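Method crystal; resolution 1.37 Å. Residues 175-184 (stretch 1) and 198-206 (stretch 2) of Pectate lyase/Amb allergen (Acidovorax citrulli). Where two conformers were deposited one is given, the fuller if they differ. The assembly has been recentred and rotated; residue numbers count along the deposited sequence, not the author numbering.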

# COMPACT_ATOMS: atom_id res chain seq x y z
N ASP A 175 -0.25 17.12 4.58
CA ASP A 175 0.55 16.09 3.93
C ASP A 175 1.93 15.88 4.56
O ASP A 175 2.85 15.40 3.89
CB ASP A 175 0.66 16.37 2.43
CG ASP A 175 1.40 17.65 2.13
OD1 ASP A 175 1.66 18.45 3.04
OD2 ASP A 175 1.70 17.86 0.94
N ALA A 176 2.08 16.21 5.84
CA ALA A 176 3.35 15.94 6.51
C ALA A 176 3.44 14.44 6.79
O ALA A 176 2.51 13.86 7.36
CB ALA A 176 3.42 16.71 7.81
N LYS A 177 4.56 13.83 6.39
CA LYS A 177 4.72 12.39 6.59
C LYS A 177 6.11 12.03 7.07
O LYS A 177 7.10 12.67 6.68
CB LYS A 177 4.48 11.62 5.29
CG LYS A 177 3.11 11.80 4.65
CD LYS A 177 2.88 10.75 3.55
CE LYS A 177 1.44 10.70 3.11
NZ LYS A 177 1.24 9.46 2.29
N ILE A 178 6.19 10.99 7.91
CA ILE A 178 7.48 10.38 8.25
C ILE A 178 7.33 8.89 7.96
O ILE A 178 6.42 8.24 8.49
CB ILE A 178 7.83 10.64 9.73
CG1 ILE A 178 8.02 12.15 9.96
CG2 ILE A 178 9.10 9.86 10.10
CD1 ILE A 178 8.34 12.52 11.40
N LEU A 179 8.19 8.39 7.08
CA LEU A 179 8.08 7.00 6.60
C LEU A 179 9.25 6.14 7.00
O LEU A 179 10.38 6.60 7.05
CB LEU A 179 8.06 6.95 5.07
CG LEU A 179 7.19 7.94 4.30
CD1 LEU A 179 7.43 7.75 2.81
CD2 LEU A 179 5.72 7.78 4.64
N HIS A 180 8.98 4.86 7.23
CA HIS A 180 10.00 3.83 7.19
C HIS A 180 11.00 3.84 8.34
O HIS A 180 12.10 3.29 8.22
CB HIS A 180 10.76 3.89 5.85
CG HIS A 180 9.86 3.83 4.65
ND1 HIS A 180 10.12 4.52 3.49
CD2 HIS A 180 8.68 3.18 4.46
CE1 HIS A 180 9.14 4.30 2.62
NE2 HIS A 180 8.26 3.49 3.19
N GLY A 181 10.62 4.43 9.47
CA GLY A 181 11.50 4.36 10.62
C GLY A 181 10.80 4.54 11.94
O GLY A 181 9.57 4.49 12.04
N ASN A 182 11.62 4.78 12.95
CA ASN A 182 11.23 4.56 14.34
C ASN A 182 11.73 5.73 15.15
O ASN A 182 12.94 5.84 15.39
CB ASN A 182 11.90 3.24 14.78
CG ASN A 182 11.42 2.69 16.12
OD1 ASN A 182 10.93 3.41 17.04
ND2 ASN A 182 11.63 1.39 16.27
N LEU A 183 10.81 6.59 15.60
CA LEU A 183 11.22 7.60 16.56
C LEU A 183 11.46 6.92 17.90
O LEU A 183 10.64 6.11 18.37
CB LEU A 183 10.14 8.68 16.73
CG LEU A 183 9.80 9.47 15.47
CD1 LEU A 183 8.76 10.54 15.81
CD2 LEU A 183 11.04 10.07 14.82
N MET A 184 12.60 7.23 18.51
CA MET A 184 12.97 6.63 19.78
C MET A 184 12.95 7.71 20.85
O MET A 184 13.77 8.62 20.86
CB MET A 184 14.35 5.99 19.63
CG MET A 184 14.84 5.26 20.85
SD MET A 184 13.87 3.76 21.19
CE MET A 184 14.01 2.85 19.65
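Stretch 2 198-206: RNITFEDAF

The strongest polar link is a salt bridge, Lys-177 NZ to Glu-203 OE2 at 2.9 Å. The lysine side chain (m, t, t, t) reaches across toward the neighbouring strand, and the Glu-203 side chain slants back to meet it, so the bridge joins residues offset by two from the Lys-177 to Thr-201 pairing. Beneath it, strand 201-203 lies beside strand 177-179 as a parallel neighbour, the axes 4.7 Å apart at closest and 14° from exact alignment. Lys-177 pairs with Thr-201, Ile-178 with Phe-202 and Leu-179 with Glu-203, at CA-CA distances of 4.6, 5.0 and 4.9 Å. Four backbone hydrogen bonds hold this register: Thr-201 N to Ala-176 O (2.9 Å), Ile-178 N to Thr-201 O (3.0 Å), Glu-203 N to Ile-178 O (3.1 Å) and His-180 N to Glu-203 O (3.0 Å). Ile-178 thus bonds through both N and O to the residues flanking Phe-202, as parallel pairing requires. Past the strands, His-180 and Asp-204 both take positive phi, and water 4 joins His-180 NE2 to Asp-204 OD2, 2.7 Å from each. Side chains of Lys-177, Leu-179, Thr-201 and Glu-203 share one face, where Leu-179 CD2 lies 3.8 Å from Glu-203 CB. On the other, Ile-178 CG1 packs against Ile-200 CG2 (3.8 Å), while Phe-202 CE1 meets Ile-178 CD1 (4.0 Å) and Leu-183 CD1 (3.7 Å).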

# COMPACT_ATOMS: atom_id res chain seq x y z
N ARG A 198 2.53 16.02 16.78
CA ARG A 198 1.19 16.30 16.24
C ARG A 198 1.20 16.46 14.73
O ARG A 198 2.16 16.92 14.14
CB ARG A 198 0.61 17.60 16.81
CG ARG A 198 0.70 17.71 18.31
CD ARG A 198 0.11 19.02 18.79
NE ARG A 198 -1.35 19.00 18.80
CZ ARG A 198 -2.09 20.08 19.04
NH1 ARG A 198 -1.52 21.27 19.18
NH2 ARG A 198 -3.41 19.95 19.13
N ASN A 199 0.06 16.10 14.12
CA ASN A 199 -0.24 16.43 12.74
C ASN A 199 0.68 15.79 11.70
O ASN A 199 0.88 16.36 10.63
CB ASN A 199 -0.29 17.95 12.52
CG ASN A 199 -1.08 18.32 11.27
OD1 ASN A 199 -2.09 17.69 10.98
ND2 ASN A 199 -0.62 19.34 10.54
N ILE A 200 1.18 14.59 12.00
CA ILE A 200 2.06 13.87 11.08
C ILE A 200 1.40 12.55 10.71
O ILE A 200 0.74 11.90 11.55
CB ILE A 200 3.43 13.61 11.75
CG1 ILE A 200 4.12 14.94 12.02
CG2 ILE A 200 4.33 12.69 10.90
CD1 ILE A 200 5.18 14.88 13.10
N THR A 201 1.55 12.15 9.45
CA THR A 201 1.17 10.80 9.02
C THR A 201 2.42 9.92 9.02
O THR A 201 3.36 10.17 8.26
CB THR A 201 0.51 10.85 7.64
OG1 THR A 201 -0.73 11.53 7.78
CG2 THR A 201 0.22 9.45 7.11
N PHE A 202 2.42 8.91 9.89
CA PHE A 202 3.52 7.98 10.06
C PHE A 202 3.16 6.70 9.30
O PHE A 202 2.07 6.17 9.49
CB PHE A 202 3.69 7.63 11.54
CG PHE A 202 4.25 8.73 12.38
CD1 PHE A 202 5.63 8.84 12.54
CD2 PHE A 202 3.42 9.65 13.03
CE1 PHE A 202 6.17 9.83 13.33
CE2 PHE A 202 3.97 10.65 13.84
CZ PHE A 202 5.34 10.74 13.99
N GLU A 203 4.07 6.19 8.46
CA GLU A 203 3.78 4.95 7.73
C GLU A 203 4.93 3.97 7.74
O GLU A 203 6.07 4.34 7.47
CB GLU A 203 3.50 5.21 6.24
CG GLU A 203 2.27 6.10 5.98
CD GLU A 203 2.04 6.41 4.52
OE1 GLU A 203 2.62 5.74 3.64
OE2 GLU A 203 1.24 7.34 4.26
N ASP A 204 4.60 2.71 8.03
CA ASP A 204 5.35 1.56 7.54
C ASP A 204 6.78 1.50 8.07
O ASP A 204 7.75 1.66 7.32
CB ASP A 204 5.32 1.54 6.00
CG ASP A 204 5.86 0.26 5.41
OD1 ASP A 204 5.96 -0.76 6.12
OD2 ASP A 204 6.20 0.28 4.22
N ALA A 205 6.90 1.27 9.38
CA ALA A 205 8.21 1.02 9.99
C ALA A 205 8.58 -0.42 9.67
O ALA A 205 8.21 -1.35 10.38
CB ALA A 205 8.15 1.26 11.49
N PHE A 206 9.29 -0.58 8.56
CA PHE A 206 9.48 -1.89 7.91
C PHE A 206 10.88 -2.41 8.19
O PHE A 206 11.89 -1.71 7.98
CB PHE A 206 9.29 -1.69 6.41
CG PHE A 206 9.18 -2.97 5.61
CD1 PHE A 206 7.92 -3.49 5.29
CD2 PHE A 206 10.32 -3.63 5.16
CE1 PHE A 206 7.80 -4.65 4.53
CE2 PHE A 206 10.22 -4.80 4.39
CZ PHE A 206 8.96 -5.31 4.08
O HOH W 1 -0.20 16.69 8.02
O HOH W 2 -0.17 14.08 6.96
O HOH W 3 3.77 7.23 1.40
O HOH W 4 5.94 2.30 2.48
O HOH W 5 11.83 0.86 7.02